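Local structure of Two-component sensor histidine kinase (Nostoc sp., 6OZB) at residues N14-R25 with I35-L46; E94-R102 with Q114-T122. The protein binds the bilin chromophore phycoerythrobilin in a GAF domain of a cyanobacterial phytochrome, and probably senses light for a two-component signalling pathway. The protein carries 1 engineered substitution. One frame throughout, in Å; residues are numbered along the deposited sequence.

How the contacts relate
Contacts 1 and 2 lie on opposite sides of the chain's centre, about 25 Å apart between centres, and share no element. Contact 1 joins two consecutive helices, 12-27 and 32-47, both outside the sheet; contact 2 ties the end of helix 90-99 and the start of strand 102-106 to strand 111-115 and the loop after it. Each is partly buried. In contact 1 side chains do the work, aliphatic inside and charged outside. In contact 2 backbone pairing leads, with one arginine gripping the partner strand, and Gln-114 brings it close to the bound phycoerythrobilin.

Contact 1: N14-R25 with I35-L46; sequences NQESVLRRITAR and IITATTAEVRAL
Two consecutive helices pack side by side as an antiparallel helical hairpin near the N-terminal end of the modelled chain, residues 14-25 against 35-46, the second of which belongs to the GAF domain. The axes of these segments approach to 10.2 Å, with 164° between their directions. Around this pair, Gln-15 reaches helix 178-201, while Ile-36 and Val-43 of the second helix lean on strand 51-57, so the hairpin joins the sheet to the long C-terminal helix.

The inner seam is aliphatic. Val-18 sends its two methyls to different partners: CG1 meets CG2 of Val-43 at 4.2 Å, and CG2 meets CD2 of Leu-46 at 4.1 Å. Further along, Ile-22 crosses Ile-35 at about a right angle, CG2 to CG2, and its CG1 and CD1 lie against the methyl of Thr-39.

The outer flank is charged. Arg-25 is a knob in the hole formed by Ile-35, Ala-38, Thr-39 and Glu-42. Its chain runs extended from CG to NE (chi2 179°, chi3 -158°), carrying the guanidinium along the other helix to the Glu-42 carboxylate for a salt bridge, although the exact place of NH2 is uncertain. The methyl of Ala-38 sits over the rim of one guanidinium face, and the carbonyl oxygen of Arg-21 over the rim of the opposite one. With an alanine here, the hole between Ala-38, Thr-39 and Glu-42 would probably be poorly filled and the Glu-42 carboxylate left without its salt-bridge mate.

Arg-21 meets the same carboxylate less directly. Its CD lies 3.4 Å from Glu-42 OE1, but no N-H points at the carboxylate; instead a water in the guanidinium plane joins them, accepting from Arg-21 NH1 at 2.8 Å and donating to Glu-42 OE2 at 2.9 Å.

Contact 2: E94-R102 with Q114-T122; sequences ELLVKSKVR and QSPVHDLET
The carbonyl oxygen of Ser-115 is gripped twice by Arg-102, by backbone N at 3.0 Å and by side-chain NE at 2.8 Å, the two donors arriving from opposite faces of the carbonyl plane. Arg-102 NH2 takes Ser-115 OG at 2.9 Å, nearly straight at 166°, so the guanidinium holds the serine side-on with two nitrogens. The chain of Arg-102 is bent at chi2 (82°) and chi3 (56°), which curls the group back over its partner strand. Val-117 CG2 rests over one guanidinium face, toward its rim, and NH1 goes on to Gln-185 of helix 178-201.

Ser-115 N returns a bond to Arg-102 O, completing an antiparallel hydrogen-bonded pair. Next to it, Val-101 CG2 packs on Gln-114 CB at 3.5 Å. The Gln-114 amide is held by Ser-103 and Arg-133, with Leu-95 CD1 against it.

Beyond the strands the contact continues more loosely. Val-117 N makes a weak bond to Ser-99 O, 3.4 Å long, and Ser-99 OG faces the poorly ordered Asp-119, 3.1 Å from OD1.

Lys-100, with positive phi, turns the chain out of helix 90-99 into strand 102-106. The pairing of strand 102-106 with strand 111-115 forms an antiparallel beta hairpin in the GAF-domain sheet, beside the bilin pocket, where the Gln-114 side chain lies about 4 Å from phycoerythrobilin.

Contact 1: N14-R25 with I35-L46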
# COMPACT_ATOMS: atom_id res chain seq x y z
N ASN C 14 -3.30 -6.69 -28.90
CA ASN C 14 -4.66 -6.18 -28.88
C ASN C 14 -4.74 -4.68 -28.60
O ASN C 14 -5.52 -4.01 -29.26
CB ASN C 14 -5.50 -6.96 -27.89
CG ASN C 14 -6.06 -8.22 -28.49
OD1 ASN C 14 -5.64 -9.33 -28.14
ND2 ASN C 14 -7.01 -8.06 -29.40
N GLN C 15 -3.97 -4.13 -27.65
CA GLN C 15 -4.12 -2.68 -27.40
C GLN C 15 -3.73 -1.90 -28.66
O GLN C 15 -4.33 -0.89 -28.98
CB GLN C 15 -3.28 -2.15 -26.22
CG GLN C 15 -1.78 -2.08 -26.46
CD GLN C 15 -0.97 -1.66 -25.23
OE1 GLN C 15 0.05 -0.99 -25.35
NE2 GLN C 15 -1.40 -2.07 -24.06
N GLU C 16 -2.73 -2.39 -29.38
CA GLU C 16 -2.26 -1.72 -30.60
C GLU C 16 -3.38 -1.70 -31.64
O GLU C 16 -3.60 -0.71 -32.35
CB GLU C 16 -1.01 -2.42 -31.13
CG GLU C 16 0.22 -2.16 -30.28
CD GLU C 16 0.56 -0.68 -30.13
OE1 GLU C 16 0.53 0.05 -31.15
OE2 GLU C 16 0.84 -0.25 -28.99
N SER C 17 -4.13 -2.79 -31.72
CA SER C 17 -5.20 -2.88 -32.70
C SER C 17 -6.36 -1.94 -32.31
O SER C 17 -6.98 -1.35 -33.19
CB SER C 17 -5.69 -4.32 -32.80
OG SER C 17 -6.87 -4.39 -33.55
N VAL C 18 -6.63 -1.79 -31.03
CA VAL C 18 -7.64 -0.82 -30.59
C VAL C 18 -7.27 0.60 -31.00
O VAL C 18 -8.12 1.38 -31.44
CB VAL C 18 -7.84 -0.88 -29.06
CG1 VAL C 18 -8.69 0.29 -28.58
CG2 VAL C 18 -8.49 -2.19 -28.66
N LEU C 19 -6.00 0.95 -30.84
CA LEU C 19 -5.56 2.29 -31.20
C LEU C 19 -5.69 2.52 -32.69
O LEU C 19 -6.10 3.59 -33.12
CB LEU C 19 -4.10 2.48 -30.81
CG LEU C 19 -3.75 2.55 -29.31
CD1 LEU C 19 -2.49 3.37 -29.17
CD2 LEU C 19 -4.82 3.07 -28.41
N ARG C 20 -5.33 1.51 -33.49
CA ARG C 20 -5.41 1.59 -34.94
C ARG C 20 -6.85 1.75 -35.37
O ARG C 20 -7.13 2.47 -36.31
CB ARG C 20 -4.80 0.37 -35.61
CG ARG C 20 -3.26 0.33 -35.57
CD ARG C 20 -2.70 -0.69 -36.52
NE ARG C 20 -3.11 -2.05 -36.18
CZ ARG C 20 -2.45 -2.91 -35.41
NH1 ARG C 20 -1.30 -2.57 -34.84
NH2 ARG C 20 -2.93 -4.13 -35.20
N ARG C 21 -7.76 1.08 -34.67
CA ARG C 21 -9.15 1.15 -35.07
C ARG C 21 -9.73 2.55 -34.75
O ARG C 21 -10.55 3.06 -35.50
CB ARG C 21 -9.94 0.04 -34.38
CG ARG C 21 -9.64 -1.35 -34.95
CD ARG C 21 -10.39 -2.43 -34.13
NE ARG C 21 -10.07 -3.79 -34.57
CZ ARG C 21 -10.55 -4.35 -35.68
NH1 ARG C 21 -11.38 -3.68 -36.47
NH2 ARG C 21 -10.20 -5.59 -36.01
N ILE C 22 -9.28 3.19 -33.68
CA ILE C 22 -9.71 4.56 -33.42
C ILE C 22 -9.18 5.48 -34.50
O ILE C 22 -9.91 6.32 -35.01
CB ILE C 22 -9.22 5.10 -32.03
CG1 ILE C 22 -9.83 4.29 -30.90
CG2 ILE C 22 -9.61 6.56 -31.85
CD1 ILE C 22 -9.16 4.56 -29.54
N THR C 23 -7.92 5.31 -34.84
CA THR C 23 -7.29 6.14 -35.83
C THR C 23 -8.01 6.02 -37.18
O THR C 23 -8.21 7.01 -37.86
CB THR C 23 -5.81 5.79 -35.96
OG1 THR C 23 -5.16 6.02 -34.70
CG2 THR C 23 -5.17 6.62 -37.01
N ALA C 24 -8.45 4.82 -37.53
CA ALA C 24 -9.15 4.60 -38.78
C ALA C 24 -10.43 5.42 -38.81
O ALA C 24 -10.79 5.99 -39.85
CB ALA C 24 -9.45 3.14 -38.99
N ARG C 25 -11.13 5.49 -37.67
CA ARG C 25 -12.36 6.26 -37.59
C ARG C 25 -12.13 7.76 -37.73
O ARG C 25 -12.93 8.48 -38.34
CB ARG C 25 -13.07 5.99 -36.27
CG ARG C 25 -13.64 4.59 -36.22
CD ARG C 25 -14.31 4.33 -34.90
NE ARG C 25 -14.34 2.89 -34.74
CZ ARG C 25 -13.69 2.23 -33.79
NH1 ARG C 25 -12.98 2.84 -32.82
NH2 ARG C 25 -13.77 0.92 -33.81
N ILE C 35 -17.23 8.06 -33.11
CA ILE C 35 -15.94 7.50 -32.77
C ILE C 35 -15.95 6.99 -31.33
O ILE C 35 -15.42 5.92 -31.04
CB ILE C 35 -14.79 8.52 -32.92
CG1 ILE C 35 -14.70 9.00 -34.37
CG2 ILE C 35 -13.51 7.90 -32.48
CD1 ILE C 35 -13.65 10.01 -34.61
N ILE C 36 -16.52 7.78 -30.44
CA ILE C 36 -16.51 7.43 -29.02
C ILE C 36 -17.39 6.21 -28.74
O ILE C 36 -16.99 5.33 -27.99
CB ILE C 36 -16.97 8.62 -28.17
CG1 ILE C 36 -15.87 9.67 -28.14
CG2 ILE C 36 -17.25 8.24 -26.78
CD1 ILE C 36 -16.39 11.02 -27.73
N THR C 37 -18.56 6.17 -29.36
CA THR C 37 -19.50 5.04 -29.19
C THR C 37 -18.88 3.74 -29.66
O THR C 37 -18.85 2.75 -28.93
CB THR C 37 -20.81 5.30 -29.95
OG1 THR C 37 -21.52 6.40 -29.35
CG2 THR C 37 -21.70 4.07 -29.94
N ALA C 38 -18.31 3.75 -30.86
CA ALA C 38 -17.76 2.51 -31.42
C ALA C 38 -16.56 2.03 -30.65
O ALA C 38 -16.29 0.83 -30.58
CB ALA C 38 -17.40 2.70 -32.89
N THR C 39 -15.87 2.95 -29.99
CA THR C 39 -14.63 2.62 -29.34
C THR C 39 -14.85 1.89 -28.03
O THR C 39 -14.08 1.03 -27.65
CB THR C 39 -13.78 3.91 -29.07
OG1 THR C 39 -13.42 4.53 -30.31
CG2 THR C 39 -12.53 3.57 -28.27
N THR C 40 -15.90 2.25 -27.29
CA THR C 40 -16.08 1.63 -25.98
C THR C 40 -16.27 0.13 -26.11
O THR C 40 -15.79 -0.63 -25.25
CB THR C 40 -17.26 2.24 -25.22
OG1 THR C 40 -18.49 1.81 -25.80
CG2 THR C 40 -17.15 3.76 -25.24
N ALA C 41 -16.91 -0.36 -27.17
CA ALA C 41 -17.10 -1.81 -27.32
C ALA C 41 -15.78 -2.56 -27.52
O ALA C 41 -15.58 -3.66 -27.03
CB ALA C 41 -18.05 -2.13 -28.47
N GLU C 42 -14.89 -1.95 -28.29
CA GLU C 42 -13.58 -2.56 -28.54
C GLU C 42 -12.75 -2.49 -27.26
O GLU C 42 -12.03 -3.41 -26.92
CB GLU C 42 -12.95 -1.84 -29.74
CG GLU C 42 -13.78 -2.19 -30.98
CD GLU C 42 -13.40 -1.45 -32.23
OE1 GLU C 42 -12.51 -0.57 -32.16
OE2 GLU C 42 -13.96 -1.77 -33.32
N VAL C 43 -12.90 -1.43 -26.49
CA VAL C 43 -12.17 -1.36 -25.23
C VAL C 43 -12.65 -2.42 -24.24
O VAL C 43 -11.84 -3.06 -23.55
CB VAL C 43 -12.25 0.05 -24.61
CG1 VAL C 43 -11.61 0.08 -23.22
CG2 VAL C 43 -11.53 1.02 -25.51
N ARG C 44 -13.95 -2.65 -24.19
CA ARG C 44 -14.47 -3.63 -23.23
C ARG C 44 -13.95 -5.00 -23.58
O ARG C 44 -13.56 -5.77 -22.71
CB ARG C 44 -16.01 -3.64 -23.22
CG ARG C 44 -16.60 -4.32 -21.99
CD ARG C 44 -17.80 -5.20 -22.32
NE ARG C 44 -17.43 -6.26 -23.24
CZ ARG C 44 -16.82 -7.40 -22.90
NH1 ARG C 44 -16.47 -7.67 -21.65
NH2 ARG C 44 -16.55 -8.28 -23.86
N ALA C 45 -13.92 -5.29 -24.88
CA ALA C 45 -13.44 -6.58 -25.33
C ALA C 45 -11.98 -6.76 -24.94
O ALA C 45 -11.56 -7.84 -24.55
CB ALA C 45 -13.62 -6.71 -26.82
N LEU C 46 -11.20 -5.68 -25.03
CA LEU C 46 -9.79 -5.74 -24.65
C LEU C 46 -9.59 -6.01 -23.17
O LEU C 46 -8.80 -6.85 -22.80
CB LEU C 46 -9.08 -4.43 -25.03
CG LEU C 46 -7.61 -4.32 -24.63
CD1 LEU C 46 -6.77 -5.28 -25.40
CD2 LEU C 46 -7.15 -2.90 -24.88
O HOH W 1 -12.91 -1.39 -36.02

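Contact 2: E94-R102 with Q114-T122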
# COMPACT_ATOMS: atom_id res chain seq x y z
N GLU C 94 -8.95 17.27 -7.98
CA GLU C 94 -7.63 17.87 -8.11
C GLU C 94 -6.58 16.84 -8.52
O GLU C 94 -5.65 17.17 -9.24
CB GLU C 94 -7.22 18.53 -6.80
CG GLU C 94 -5.93 19.31 -6.92
CD GLU C 94 -5.56 20.00 -5.63
OE1 GLU C 94 -5.02 21.12 -5.71
OE2 GLU C 94 -5.80 19.42 -4.54
N LEU C 95 -6.69 15.61 -8.01
CA LEU C 95 -5.75 14.57 -8.42
C LEU C 95 -5.88 14.27 -9.89
O LEU C 95 -4.87 14.01 -10.56
CB LEU C 95 -5.95 13.28 -7.64
CG LEU C 95 -5.55 13.30 -6.18
CD1 LEU C 95 -5.77 11.94 -5.56
CD2 LEU C 95 -4.10 13.75 -6.06
N LEU C 96 -7.11 14.25 -10.38
CA LEU C 96 -7.37 14.05 -11.80
C LEU C 96 -6.74 15.17 -12.62
O LEU C 96 -6.00 14.92 -13.57
CB LEU C 96 -8.89 13.93 -12.04
CG LEU C 96 -9.56 12.67 -11.51
CD1 LEU C 96 -11.06 12.82 -11.51
CD2 LEU C 96 -9.17 11.49 -12.36
N VAL C 97 -7.01 16.42 -12.24
CA VAL C 97 -6.59 17.60 -13.03
C VAL C 97 -5.08 17.83 -12.99
O VAL C 97 -4.47 18.07 -14.03
CB VAL C 97 -7.30 18.88 -12.55
CG1 VAL C 97 -6.69 20.13 -13.19
CG2 VAL C 97 -8.79 18.80 -12.84
N LYS C 98 -4.50 17.78 -11.80
CA LYS C 98 -3.08 18.12 -11.58
C LYS C 98 -2.11 16.95 -11.75
O LYS C 98 -1.01 17.14 -12.23
CB LYS C 98 -2.91 18.73 -10.18
CG LYS C 98 -3.63 20.06 -9.99
CD LYS C 98 -2.97 21.16 -10.82
CE LYS C 98 -3.60 22.52 -10.62
NZ LYS C 98 -4.98 22.56 -11.17
N SER C 99 -2.51 15.74 -11.37
CA SER C 99 -1.61 14.60 -11.49
C SER C 99 -2.03 13.62 -12.59
O SER C 99 -1.30 12.67 -12.86
CB SER C 99 -1.51 13.87 -10.16
OG SER C 99 -0.97 14.73 -9.18
N LYS C 100 -3.18 13.86 -13.21
CA LYS C 100 -3.70 12.94 -14.20
C LYS C 100 -3.69 11.51 -13.66
O LYS C 100 -3.32 10.57 -14.35
CB LYS C 100 -2.89 13.05 -15.50
CG LYS C 100 -2.80 14.48 -16.01
CD LYS C 100 -2.50 14.52 -17.50
CE LYS C 100 -2.53 15.95 -18.07
NZ LYS C 100 -2.32 16.99 -17.03
N VAL C 101 -4.11 11.37 -12.42
CA VAL C 101 -4.07 10.09 -11.75
C VAL C 101 -4.98 9.03 -12.42
O VAL C 101 -6.08 9.35 -12.89
CB VAL C 101 -4.46 10.28 -10.26
CG1 VAL C 101 -5.96 10.41 -10.09
CG2 VAL C 101 -3.95 9.14 -9.44
N ARG C 102 -4.49 7.80 -12.47
CA ARG C 102 -5.28 6.62 -12.82
C ARG C 102 -5.55 5.91 -11.51
O ARG C 102 -4.66 5.83 -10.67
CB ARG C 102 -4.53 5.72 -13.81
CG ARG C 102 -4.24 6.40 -15.18
CD ARG C 102 -3.01 7.29 -15.15
NE ARG C 102 -1.81 6.58 -14.72
CZ ARG C 102 -1.03 5.86 -15.51
NH1 ARG C 102 -1.31 5.70 -16.80
NH2 ARG C 102 0.03 5.27 -15.00
N GLN C 114 -3.28 4.32 -6.88
CA GLN C 114 -3.23 5.48 -7.74
C GLN C 114 -1.86 5.64 -8.32
O GLN C 114 -0.82 5.42 -7.67
CB GLN C 114 -3.66 6.72 -6.96
CG GLN C 114 -5.18 6.67 -6.69
CD GLN C 114 -5.74 7.93 -6.09
OE1 GLN C 114 -5.19 8.50 -5.14
NE2 GLN C 114 -6.86 8.39 -6.65
N SER C 115 -1.86 5.98 -9.60
CA SER C 115 -0.63 6.10 -10.37
C SER C 115 -0.72 7.38 -11.18
O SER C 115 -1.58 7.48 -12.04
CB SER C 115 -0.44 4.89 -11.29
OG SER C 115 0.66 5.06 -12.13
N PRO C 116 0.11 8.37 -10.85
CA PRO C 116 0.17 9.57 -11.68
C PRO C 116 0.90 9.27 -12.97
O PRO C 116 1.69 8.33 -13.01
CB PRO C 116 0.99 10.56 -10.84
CG PRO C 116 1.07 9.97 -9.49
CD PRO C 116 0.99 8.51 -9.68
N VAL C 117 0.63 10.07 -14.00
CA VAL C 117 1.42 10.04 -15.22
C VAL C 117 2.58 11.01 -14.99
O VAL C 117 3.73 10.75 -15.36
CB VAL C 117 0.61 10.44 -16.44
CG1 VAL C 117 1.50 10.45 -17.68
CG2 VAL C 117 -0.54 9.49 -16.63
N HIS C 118 2.23 12.13 -14.36
CA HIS C 118 3.13 13.22 -14.03
C HIS C 118 2.48 13.89 -12.82
O HIS C 118 1.28 14.15 -12.84
CB HIS C 118 3.32 14.13 -15.25
CG HIS C 118 4.31 13.59 -16.24
ND1 HIS C 118 5.39 12.81 -15.86
CD2 HIS C 118 4.37 13.67 -17.59
CE1 HIS C 118 6.08 12.47 -16.93
NE2 HIS C 118 5.48 12.97 -18.00
N ASP C 119 3.26 14.21 -11.78
CA ASP C 119 2.70 14.32 -10.43
C ASP C 119 2.68 15.71 -9.76
O ASP C 119 1.66 16.40 -9.82
CB ASP C 119 3.48 13.34 -9.54
CG ASP C 119 2.71 12.91 -8.31
OD1 ASP C 119 1.62 13.46 -8.05
OD2 ASP C 119 3.20 12.01 -7.59
N LEU C 120 3.78 16.11 -9.13
CA LEU C 120 3.72 17.14 -8.08
C LEU C 120 3.56 18.59 -8.58
O LEU C 120 4.02 18.95 -9.67
CB LEU C 120 4.97 17.05 -7.20
CG LEU C 120 4.74 16.42 -5.81
CD1 LEU C 120 6.04 15.99 -5.16
CD2 LEU C 120 3.98 17.38 -4.91
N GLU C 121 2.90 19.40 -7.74
CA GLU C 121 2.56 20.79 -8.06
C GLU C 121 3.79 21.68 -8.26
O GLU C 121 4.75 21.59 -7.49
CB GLU C 121 1.68 21.38 -6.95
CG GLU C 121 0.27 20.78 -6.85
CD GLU C 121 0.22 19.42 -6.17
OE1 GLU C 121 1.17 19.09 -5.43
OE2 GLU C 121 -0.76 18.68 -6.39
N THR C 122 3.72 22.53 -9.29
CA THR C 122 4.80 23.44 -9.71
C THR C 122 6.20 22.92 -9.36
O THR C 122 7.07 23.67 -8.90
CB THR C 122 4.63 24.86 -9.12
OG1 THR C 122 4.57 24.80 -7.68
CG2 THR C 122 3.36 25.52 -9.65